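Local coordinates for putative vitamin-B12 independent methionine synthase family protein (Listeria monocytogenes, PDB 1YPX) that is thought to be a zinc-dependent, cobalamin-independent methionine synthase that transfers a methyl group to homocysteine, at residues Y48-L58 with E347-V358; T136-H144 with F161-Y169. All coordinates share one frame; numbering follows the deposited sequence.

Contact 1 (Y48-L58 with E347-V358)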
loop_
_atom_site.group_PDB
_atom_site.type_symbol
_atom_site.label_atom_id
_atom_site.label_comp_id
_atom_site.label_asym_id
_atom_site.label_seq_id
_atom_site.Cartn_x
_atom_site.Cartn_y
_atom_site.Cartn_z
ATOM N N TYR A 48 -17.219 9.827 -6.128
ATOM C CA TYR A 48 -18.228 9.285 -5.239
ATOM C C TYR A 48 -17.607 8.581 -4.022
ATOM O O TYR A 48 -18.075 8.764 -2.895
ATOM C CB TYR A 48 -19.150 8.338 -6.018
ATOM C CG TYR A 48 -20.058 7.541 -5.127
ATOM C CD1 TYR A 48 -19.813 6.185 -4.898
ATOM C CD2 TYR A 48 -21.115 8.151 -4.445
ATOM C CE1 TYR A 48 -20.583 5.453 -4.011
ATOM C CE2 TYR A 48 -21.897 7.422 -3.553
ATOM C CZ TYR A 48 -21.617 6.071 -3.341
ATOM O OH TYR A 48 -22.357 5.339 -2.443
ATOM N N ILE A 49 -16.556 7.788 -4.238
ATOM C CA ILE A 49 -15.898 7.090 -3.121
ATOM C C ILE A 49 -15.052 8.043 -2.261
ATOM O O ILE A 49 -14.795 7.769 -1.086
ATOM C CB ILE A 49 -14.987 5.886 -3.597
ATOM C CG1 ILE A 49 -13.771 6.393 -4.384
ATOM C CG2 ILE A 49 -15.808 4.907 -4.444
ATOM C CD1 ILE A 49 -12.774 5.301 -4.746
ATOM N N VAL A 50 -14.614 9.155 -2.855
ATOM C CA VAL A 50 -13.825 10.143 -2.127
ATOM C C VAL A 50 -14.680 10.717 -1.001
ATOM O O VAL A 50 -14.249 10.769 0.149
ATOM C CB VAL A 50 -13.367 11.311 -3.034
ATOM C CG1 VAL A 50 -12.761 12.427 -2.186
ATOM C CG2 VAL A 50 -12.350 10.816 -4.038
ATOM N N GLU A 51 -15.899 11.145 -1.330
ATOM C CA GLU A 51 -16.776 11.704 -0.308
ATOM C C GLU A 51 -17.136 10.674 0.759
ATOM O O GLU A 51 -17.129 10.985 1.954
ATOM C CB GLU A 51 -18.061 12.283 -0.918
ATOM C CG GLU A 51 -18.113 13.838 -0.939
ATOM C CD GLU A 51 -17.911 14.484 0.443
ATOM O OE1 GLU A 51 -16.797 14.375 1.002
ATOM O OE2 GLU A 51 -18.862 15.110 0.970
ATOM N N LYS A 52 -17.431 9.449 0.329
ATOM C CA LYS A 52 -17.800 8.385 1.257
ATOM C C LYS A 52 -16.729 8.095 2.313
ATOM O O LYS A 52 -17.054 7.819 3.476
ATOM C CB LYS A 52 -18.161 7.114 0.481
ATOM C CG LYS A 52 -19.413 7.287 -0.380
ATOM C CD LYS A 52 -20.646 7.684 0.468
ATOM C CE LYS A 52 -21.726 8.408 -0.373
ATOM N NZ LYS A 52 -22.992 8.815 0.349
ATOM N N GLN A 53 -15.458 8.168 1.922
ATOM C CA GLN A 53 -14.370 7.926 2.864
ATOM C C GLN A 53 -14.380 9.071 3.878
ATOM O O GLN A 53 -13.994 8.918 5.043
ATOM C CB GLN A 53 -13.013 7.878 2.137
ATOM C CG GLN A 53 -12.837 6.750 1.119
ATOM C CD GLN A 53 -11.446 6.739 0.458
ATOM O OE1 GLN A 53 -10.408 6.638 1.128
ATOM N NE2 GLN A 53 -11.430 6.836 -0.864
ATOM N N LYS A 54 -14.849 10.228 3.433
ATOM C CA LYS A 54 -14.901 11.381 4.317
ATOM C C LYS A 54 -16.135 11.316 5.223
ATOM O O LYS A 54 -16.051 11.646 6.409
ATOM C CB LYS A 54 -14.838 12.654 3.472
ATOM C CG LYS A 54 -13.467 12.780 2.809
ATOM C CD LYS A 54 -13.510 13.444 1.448
ATOM C CE LYS A 54 -13.743 14.921 1.548
ATOM N NZ LYS A 54 -13.698 15.523 0.197
ATOM N N GLU A 55 -17.256 10.847 4.679
ATOM C CA GLU A 55 -18.478 10.714 5.466
ATOM C C GLU A 55 -18.377 9.600 6.523
ATOM O O GLU A 55 -19.218 9.527 7.433
ATOM C CB GLU A 55 -19.697 10.440 4.570
ATOM C CG GLU A 55 -20.145 11.611 3.701
ATOM C CD GLU A 55 -21.188 11.207 2.662
ATOM O OE1 GLU A 55 -21.324 11.926 1.644
ATOM O OE2 GLU A 55 -21.874 10.175 2.866
ATOM N N VAL A 56 -17.381 8.716 6.408
ATOM C CA VAL A 56 -17.232 7.662 7.407
ATOM C C VAL A 56 -16.318 8.161 8.514
ATOM O O VAL A 56 -16.364 7.652 9.625
ATOM C CB VAL A 56 -16.671 6.318 6.821
ATOM C CG1 VAL A 56 -17.679 5.712 5.858
ATOM C CG2 VAL A 56 -15.317 6.531 6.143
ATOM N N GLY A 57 -15.493 9.164 8.215
ATOM C CA GLY A 57 -14.621 9.723 9.231
ATOM C C GLY A 57 -13.160 9.620 8.890
ATOM O O GLY A 57 -12.308 10.228 9.546
ATOM N N LEU A 58 -12.866 8.840 7.860
ATOM C CA LEU A 58 -11.494 8.636 7.417
ATOM C C LEU A 58 -10.779 9.959 7.148
ATOM O O LEU A 58 -11.390 10.935 6.717
ATOM C CB LEU A 58 -11.501 7.756 6.169
ATOM C CG LEU A 58 -11.403 6.235 6.374
ATOM C CD1 LEU A 58 -11.945 5.783 7.735
ATOM C CD2 LEU A 58 -12.151 5.564 5.238
ATOM N N GLU A 347 -21.121 -3.221 -0.590
ATOM C CA GLU A 347 -20.659 -1.863 -0.363
ATOM C C GLU A 347 -21.059 -1.331 1.010
ATOM O O GLU A 347 -20.225 -0.790 1.736
ATOM C CB GLU A 347 -21.173 -0.942 -1.473
ATOM C CG GLU A 347 -20.541 -1.241 -2.833
ATOM C CD GLU A 347 -20.906 -0.230 -3.912
ATOM O OE1 GLU A 347 -20.587 0.972 -3.742
ATOM O OE2 GLU A 347 -21.511 -0.642 -4.930
ATOM N N GLU A 348 -22.327 -1.499 1.368
ATOM C CA GLU A 348 -22.839 -1.042 2.658
ATOM C C GLU A 348 -21.960 -1.567 3.793
ATOM O O GLU A 348 -21.487 -0.809 4.644
ATOM C CB GLU A 348 -24.274 -1.542 2.846
ATOM C CG GLU A 348 -24.989 -1.027 4.097
ATOM C CD GLU A 348 -26.235 -1.845 4.436
ATOM O OE1 GLU A 348 -26.105 -2.873 5.147
ATOM O OE2 GLU A 348 -27.337 -1.465 3.974
ATOM N N GLU A 349 -21.740 -2.877 3.791
ATOM C CA GLU A 349 -20.925 -3.516 4.815
ATOM C C GLU A 349 -19.551 -2.854 4.919
ATOM O O GLU A 349 -19.047 -2.619 6.019
ATOM C CB GLU A 349 -20.780 -5.007 4.488
ATOM C CG GLU A 349 -21.359 -5.929 5.548
ATOM C CD GLU A 349 -20.439 -6.082 6.748
ATOM O OE1 GLU A 349 -19.805 -7.157 6.871
ATOM O OE2 GLU A 349 -20.338 -5.124 7.558
ATOM N N GLN A 350 -18.969 -2.552 3.759
ATOM C CA GLN A 350 -17.649 -1.922 3.635
ATOM C C GLN A 350 -17.489 -0.655 4.478
ATOM O O GLN A 350 -16.676 -0.604 5.413
ATOM C CB GLN A 350 -17.369 -1.583 2.156
ATOM C CG GLN A 350 -15.993 -0.946 1.864
ATOM C CD GLN A 350 -15.826 -0.512 0.404
ATOM O OE1 GLN A 350 -16.571 0.323 -0.096
ATOM N NE2 GLN A 350 -14.841 -1.078 -0.273
ATOM N N TRP A 351 -18.262 0.371 4.137
ATOM C CA TRP A 351 -18.188 1.633 4.854
ATOM C C TRP A 351 -18.569 1.480 6.317
ATOM O O TRP A 351 -18.102 2.234 7.169
ATOM C CB TRP A 351 -19.061 2.688 4.159
ATOM C CG TRP A 351 -18.534 3.064 2.771
ATOM C CD1 TRP A 351 -17.301 3.603 2.464
ATOM C CD2 TRP A 351 -19.214 2.893 1.519
ATOM N NE1 TRP A 351 -17.184 3.770 1.103
ATOM C CE2 TRP A 351 -18.339 3.343 0.502
ATOM C CE3 TRP A 351 -20.476 2.401 1.159
ATOM C CZ2 TRP A 351 -18.691 3.316 -0.854
ATOM C CZ3 TRP A 351 -20.825 2.373 -0.195
ATOM C CH2 TRP A 351 -19.934 2.828 -1.182
ATOM N N ASP A 352 -19.404 0.494 6.623
ATOM C CA ASP A 352 -19.793 0.284 8.010
ATOM C C ASP A 352 -18.582 -0.174 8.814
ATOM O O ASP A 352 -18.343 0.295 9.934
ATOM C CB ASP A 352 -20.930 -0.735 8.101
ATOM C CG ASP A 352 -22.282 -0.111 7.814
ATOM O OD1 ASP A 352 -23.306 -0.835 7.889
ATOM O OD2 ASP A 352 -22.311 1.112 7.519
ATOM N N LYS A 353 -17.809 -1.086 8.240
ATOM C CA LYS A 353 -16.618 -1.549 8.923
ATOM C C LYS A 353 -15.605 -0.406 9.040
ATOM O O LYS A 353 -14.750 -0.421 9.923
ATOM C CB LYS A 353 -16.012 -2.736 8.177
ATOM C CG LYS A 353 -16.849 -3.995 8.271
ATOM C CD LYS A 353 -16.216 -5.126 7.485
ATOM C CE LYS A 353 -16.584 -6.481 8.074
ATOM N NZ LYS A 353 -16.068 -6.619 9.477
ATOM N N LEU A 354 -15.702 0.588 8.153
ATOM C CA LEU A 354 -14.785 1.731 8.206
ATOM C C LEU A 354 -15.133 2.670 9.352
ATOM O O LEU A 354 -14.253 3.136 10.071
ATOM C CB LEU A 354 -14.792 2.509 6.888
ATOM C CG LEU A 354 -13.987 1.907 5.729
ATOM C CD1 LEU A 354 -14.067 2.826 4.519
ATOM C CD2 LEU A 354 -12.544 1.709 6.156
ATOM N N ARG A 355 -16.425 2.936 9.517
ATOM C CA ARG A 355 -16.897 3.798 10.584
ATOM C C ARG A 355 -16.557 3.055 11.875
ATOM O O ARG A 355 -16.339 3.658 12.929
ATOM C CB ARG A 355 -18.411 3.996 10.465
ATOM C CG ARG A 355 -18.930 3.955 9.026
ATOM C CD ARG A 355 -20.410 4.329 8.932
ATOM N NE ARG A 355 -20.606 5.773 8.855
ATOM C CZ ARG A 355 -21.023 6.413 7.765
ATOM N NH1 ARG A 355 -21.177 7.740 7.777
ATOM N NH2 ARG A 355 -21.300 5.716 6.667
ATOM N N TYR A 356 -16.506 1.730 11.783
ATOM C CA TYR A 356 -16.172 0.898 12.935
ATOM C C TYR A 356 -14.706 1.161 13.318
ATOM O O TYR A 356 -14.362 1.252 14.502
ATOM C CB TYR A 356 -16.388 -0.576 12.581
ATOM C CG TYR A 356 -16.285 -1.538 13.746
ATOM C CD1 TYR A 356 -15.596 -2.740 13.605
ATOM C CD2 TYR A 356 -16.917 -1.279 14.966
ATOM C CE1 TYR A 356 -15.537 -3.664 14.633
ATOM C CE2 TYR A 356 -16.864 -2.205 16.007
ATOM C CZ TYR A 356 -16.172 -3.399 15.829
ATOM O OH TYR A 356 -16.131 -4.345 16.829
ATOM N N VAL A 357 -13.848 1.279 12.306
ATOM C CA VAL A 357 -12.436 1.578 12.523
ATOM C C VAL A 357 -12.326 2.983 13.133
ATOM O O VAL A 357 -11.561 3.208 14.068
ATOM C CB VAL A 357 -11.650 1.554 11.192
ATOM C CG1 VAL A 357 -10.245 2.095 11.416
ATOM C CG2 VAL A 357 -11.596 0.126 10.627
ATOM N N VAL A 358 -13.102 3.924 12.599
ATOM C CA VAL A 358 -13.090 5.301 13.092
ATOM C C VAL A 358 -13.567 5.420 14.541
ATOM O O VAL A 358 -13.036 6.221 15.313
ATOM C CB VAL A 358 -13.993 6.243 12.234
ATOM C CG1 VAL A 358 -14.039 7.627 12.867
ATOM C CG2 VAL A 358 -13.465 6.336 10.798
#
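W351 packs against K52, Y48 and V56 between two outer helices of a TIM-barrel-like fold. Helix 35-56 leads into strand 60-61, one outermost strand of the parallel sheet. Helix 347-364 follows strand 328-332, the other outermost strand. Their packing therefore brings the helices of the first and last strands together in the helical layer. The two helix segments run in roughly the same direction, at 40°, with axes 9.6 Å apart at closest approach.

The W351 indole reaches across to helix 35-56. K52 CB lies 3.5 Å from its NE1. The K52 chain then bends at chi2 (-59°) and carries its amine away from the indole. There K52 NZ forms a salt bridge with E55 OE2 at 3.1 Å. At the far corner of the indole, W351 CH2 is met obliquely by the Y48 phenol. V56 lies nearly perpendicular to the W351 side chain, with V56 CG1 3.7 Å from W351 CB. The same methyl lies over one face of the R355 guanidinium. The other branch of V56, CG2, is directed to L354 CB.

Helix 35-56 ends in a Schellman motif at G57, which has a positive phi of 120°. The chain turns there, and L58 comes to lie against the last turn of the 347-358 segment. The two branches of L58 have different partners. CD2 packs on L354 CD1, while CD1 turns to V358. V50 and Q53 rest on strand 60-61, and V357 on strand 293-299, so both helices also cover the sheet. V358 CG2 touches both the V56 carbonyl oxygen and L58 CD1, which lies 3.5 Å from it.

Contact 2 (T136-H144 with F161-Y169)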
loop_
_atom_site.group_PDB
_atom_site.type_symbol
_atom_site.label_atom_id
_atom_site.label_comp_id
_atom_site.label_asym_id
_atom_site.label_seq_id
_atom_site.Cartn_x
_atom_site.Cartn_y
_atom_site.Cartn_z
ATOM N N THR A 136 -1.123 4.539 -3.480
ATOM C CA THR A 136 -0.514 3.225 -3.293
ATOM C C THR A 136 0.106 2.725 -4.598
ATOM O O THR A 136 -0.504 2.828 -5.662
ATOM C CB THR A 136 -1.575 2.145 -2.847
ATOM O OG1 THR A 136 -2.469 1.859 -3.939
ATOM C CG2 THR A 136 -2.404 2.640 -1.666
ATOM N N ILE A 137 1.317 2.197 -4.518
ATOM C CA ILE A 137 1.967 1.631 -5.688
ATOM C C ILE A 137 2.631 0.374 -5.169
ATOM O O ILE A 137 2.796 0.217 -3.959
ATOM C CB ILE A 137 3.067 2.566 -6.306
ATOM C CG1 ILE A 137 4.228 2.738 -5.323
ATOM C CG2 ILE A 137 2.474 3.936 -6.645
ATOM C CD1 ILE A 137 5.327 3.632 -5.851
ATOM N N PRO A 138 2.971 -0.565 -6.065
ATOM C CA PRO A 138 3.628 -1.779 -5.578
ATOM C C PRO A 138 5.030 -1.440 -5.143
ATOM O O PRO A 138 5.607 -0.432 -5.566
ATOM C CB PRO A 138 3.630 -2.702 -6.797
ATOM C CG PRO A 138 3.565 -1.751 -7.956
ATOM C CD PRO A 138 2.565 -0.727 -7.469
ATOM N N SER A 139 5.561 -2.295 -4.287
ATOM C CA SER A 139 6.904 -2.170 -3.764
ATOM C C SER A 139 7.900 -2.463 -4.881
ATOM O O SER A 139 7.644 -3.288 -5.748
ATOM C CB SER A 139 7.082 -3.185 -2.635
ATOM O OG SER A 139 8.401 -3.173 -2.130
ATOM N N PRO A 140 9.054 -1.793 -4.881
ATOM C CA PRO A 140 9.987 -2.103 -5.966
ATOM C C PRO A 140 10.384 -3.588 -6.002
ATOM O O PRO A 140 10.658 -4.130 -7.066
ATOM C CB PRO A 140 11.168 -1.169 -5.682
ATOM C CG PRO A 140 11.147 -1.033 -4.207
ATOM C CD PRO A 140 9.667 -0.887 -3.897
ATOM N N ALA A 141 10.385 -4.241 -4.843
ATOM C CA ALA A 141 10.748 -5.649 -4.759
ATOM C C ALA A 141 9.693 -6.519 -5.421
ATOM O O ALA A 141 9.888 -7.722 -5.598
ATOM C CB ALA A 141 10.925 -6.066 -3.300
HETATM N N MSE A 142 8.568 -5.911 -5.772
HETATM C CA MSE A 142 7.488 -6.640 -6.423
HETATM C C MSE A 142 7.829 -6.906 -7.890
HETATM O O MSE A 142 7.335 -7.866 -8.487
HETATM C CB MSE A 142 6.177 -5.854 -6.303
HETATM C CG MSE A 142 5.492 -6.020 -4.955
HETATM SE SE MSE A 142 4.378 -7.630 -4.846
HETATM C CE MSE A 142 5.732 -8.999 -4.700
ATOM N N LEU A 143 8.689 -6.061 -8.458
ATOM C CA LEU A 143 9.113 -6.205 -9.850
ATOM C C LEU A 143 10.180 -7.274 -9.946
ATOM O O LEU A 143 10.201 -8.070 -10.885
ATOM C CB LEU A 143 9.687 -4.888 -10.389
ATOM C CG LEU A 143 10.177 -4.915 -11.839
ATOM C CD1 LEU A 143 9.083 -5.433 -12.737
ATOM C CD2 LEU A 143 10.591 -3.533 -12.273
ATOM N N HIS A 144 11.076 -7.270 -8.970
ATOM C CA HIS A 144 12.156 -8.237 -8.920
ATOM C C HIS A 144 11.602 -9.653 -8.967
ATOM O O HIS A 144 12.062 -10.478 -9.755
ATOM C CB HIS A 144 12.970 -8.027 -7.642
ATOM C CG HIS A 144 14.048 -9.043 -7.431
ATOM N ND1 HIS A 144 13.790 -10.324 -6.992
ATOM C CD2 HIS A 144 15.393 -8.954 -7.566
ATOM C CE1 HIS A 144 14.930 -10.981 -6.861
ATOM N NE2 HIS A 144 15.918 -10.172 -7.202
ATOM N N PHE A 161 20.665 -4.407 -12.056
ATOM C CA PHE A 161 19.202 -4.413 -12.068
ATOM C C PHE A 161 18.620 -3.679 -10.861
ATOM O O PHE A 161 17.775 -2.791 -11.016
ATOM C CB PHE A 161 18.676 -5.848 -12.088
ATOM C CG PHE A 161 17.190 -5.947 -11.931
ATOM C CD1 PHE A 161 16.335 -5.341 -12.846
ATOM C CD2 PHE A 161 16.638 -6.669 -10.875
ATOM C CE1 PHE A 161 14.949 -5.457 -12.712
ATOM C CE2 PHE A 161 15.248 -6.793 -10.729
ATOM C CZ PHE A 161 14.401 -6.188 -11.645
ATOM N N ALA A 162 19.090 -4.041 -9.665
ATOM C CA ALA A 162 18.615 -3.421 -8.428
ATOM C C ALA A 162 18.867 -1.920 -8.405
ATOM O O ALA A 162 17.999 -1.146 -8.000
ATOM C CB ALA A 162 19.272 -4.076 -7.216
ATOM N N ASN A 163 20.045 -1.497 -8.841
ATOM C CA ASN A 163 20.348 -0.069 -8.847
ATOM C C ASN A 163 19.370 0.757 -9.685
ATOM O O ASN A 163 18.743 1.668 -9.163
ATOM C CB ASN A 163 21.775 0.178 -9.336
ATOM C CG ASN A 163 22.815 -0.523 -8.485
ATOM O OD1 ASN A 163 24.020 -0.330 -8.677
ATOM N ND2 ASN A 163 22.358 -1.350 -7.539
ATOM N N ASP A 164 19.243 0.437 -10.969
ATOM C CA ASP A 164 18.352 1.178 -11.861
ATOM C C ASP A 164 16.925 1.209 -11.329
ATOM O O ASP A 164 16.276 2.257 -11.337
ATOM C CB ASP A 164 18.340 0.562 -13.275
ATOM C CG ASP A 164 19.714 0.591 -13.963
ATOM O OD1 ASP A 164 19.792 0.204 -15.156
ATOM O OD2 ASP A 164 20.720 0.994 -13.326
ATOM N N LEU A 165 16.439 0.054 -10.884
ATOM C CA LEU A 165 15.090 -0.064 -10.351
ATOM C C LEU A 165 14.890 0.905 -9.170
ATOM O O LEU A 165 13.834 1.531 -9.046
ATOM C CB LEU A 165 14.814 -1.526 -9.945
ATOM C CG LEU A 165 13.458 -1.914 -9.332
ATOM C CD1 LEU A 165 12.345 -1.602 -10.321
ATOM C CD2 LEU A 165 13.433 -3.396 -8.963
ATOM N N ALA A 166 15.904 1.043 -8.322
ATOM C CA ALA A 166 15.841 1.954 -7.177
ATOM C C ALA A 166 15.792 3.434 -7.622
ATOM O O ALA A 166 15.061 4.237 -7.033
ATOM C CB ALA A 166 17.044 1.706 -6.247
ATOM N N THR A 167 16.576 3.792 -8.647
ATOM C CA THR A 167 16.579 5.155 -9.166
ATOM C C THR A 167 15.242 5.376 -9.843
ATOM O O THR A 167 14.663 6.458 -9.763
ATOM C CB THR A 167 17.696 5.398 -10.226
ATOM O OG1 THR A 167 18.977 5.363 -9.593
ATOM C CG2 THR A 167 17.528 6.762 -10.895
ATOM N N ALA A 168 14.743 4.351 -10.521
ATOM C CA ALA A 168 13.444 4.482 -11.173
ATOM C C ALA A 168 12.439 4.852 -10.082
ATOM O O ALA A 168 11.520 5.642 -10.319
ATOM C CB ALA A 168 13.037 3.173 -11.844
ATOM N N TYR A 169 12.626 4.286 -8.888
ATOM C CA TYR A 169 11.736 4.588 -7.778
ATOM C C TYR A 169 12.035 5.936 -7.114
ATOM O O TYR A 169 11.106 6.639 -6.709
ATOM C CB TYR A 169 11.738 3.448 -6.742
ATOM C CG TYR A 169 10.593 2.460 -6.925
ATOM C CD1 TYR A 169 9.430 2.557 -6.158
ATOM C CD2 TYR A 169 10.659 1.448 -7.890
ATOM C CE1 TYR A 169 8.362 1.673 -6.340
ATOM C CE2 TYR A 169 9.587 0.553 -8.088
ATOM C CZ TYR A 169 8.446 0.677 -7.305
ATOM O OH TYR A 169 7.390 -0.189 -7.488
#
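F161 meets H144 and L143 in a beta-alpha-beta unit of the barrel. In this unit strand 132-138 is followed by the short helix 141-146. The chain then makes an excursion through strand 147-149 and helix 152-156 before helix 158-178 and the neighbouring parallel strand 183-188. The F161 ring presents its edge to both residues, with CE2 3.8 Å from H144 CD2. Its CG is anti to the backbone N (chi1 173°), which extends the ring toward the short helix. H144 also makes an edge-to-face contact with Y217 of helix 213-224.

One turn later, L165 fills the middle of the contact. Its CD1 packs on L143 CD2. Its other methyl, CD2, approaches the carbonyl oxygen of P140.

A further turn on, Y169 packs against the loop that leaves the strand. P140 CB sits over one face of the phenol as a CH-pi contact, 3.5 Å from the centroid of the Y169 ring. I137 CD1 approaches the same ring at CE1, and the two side chains pass alongside, pointing opposite ways. The hydroxyl ties the helix to the end of the strand: Y169 OH donates to P138 O at 2.6 Å, from above the carbonyl plane, with a C=O...donor angle of 130°.

Overall arrangement
Contacts 1 and 2 lie on opposite sides of the centre of the chain. Their centres are about 32 Å apart, and their nearest atoms are about 9 Å apart without touching. Contact 1 pairs helices from near the two ends of the chain, 289 residues apart. The segments of contact 2 are 17 residues apart at their closest ends and fall within the sequence between them. Contact 1 joins the helices of the first and last strands of the sheet. Contact 2 packs one helix against the strand, loop and short helix before it. Neither segment pair contains H237, C239 or C334. The donor atoms of these three residues converge, consistent with a zinc site that holds no metal in this model.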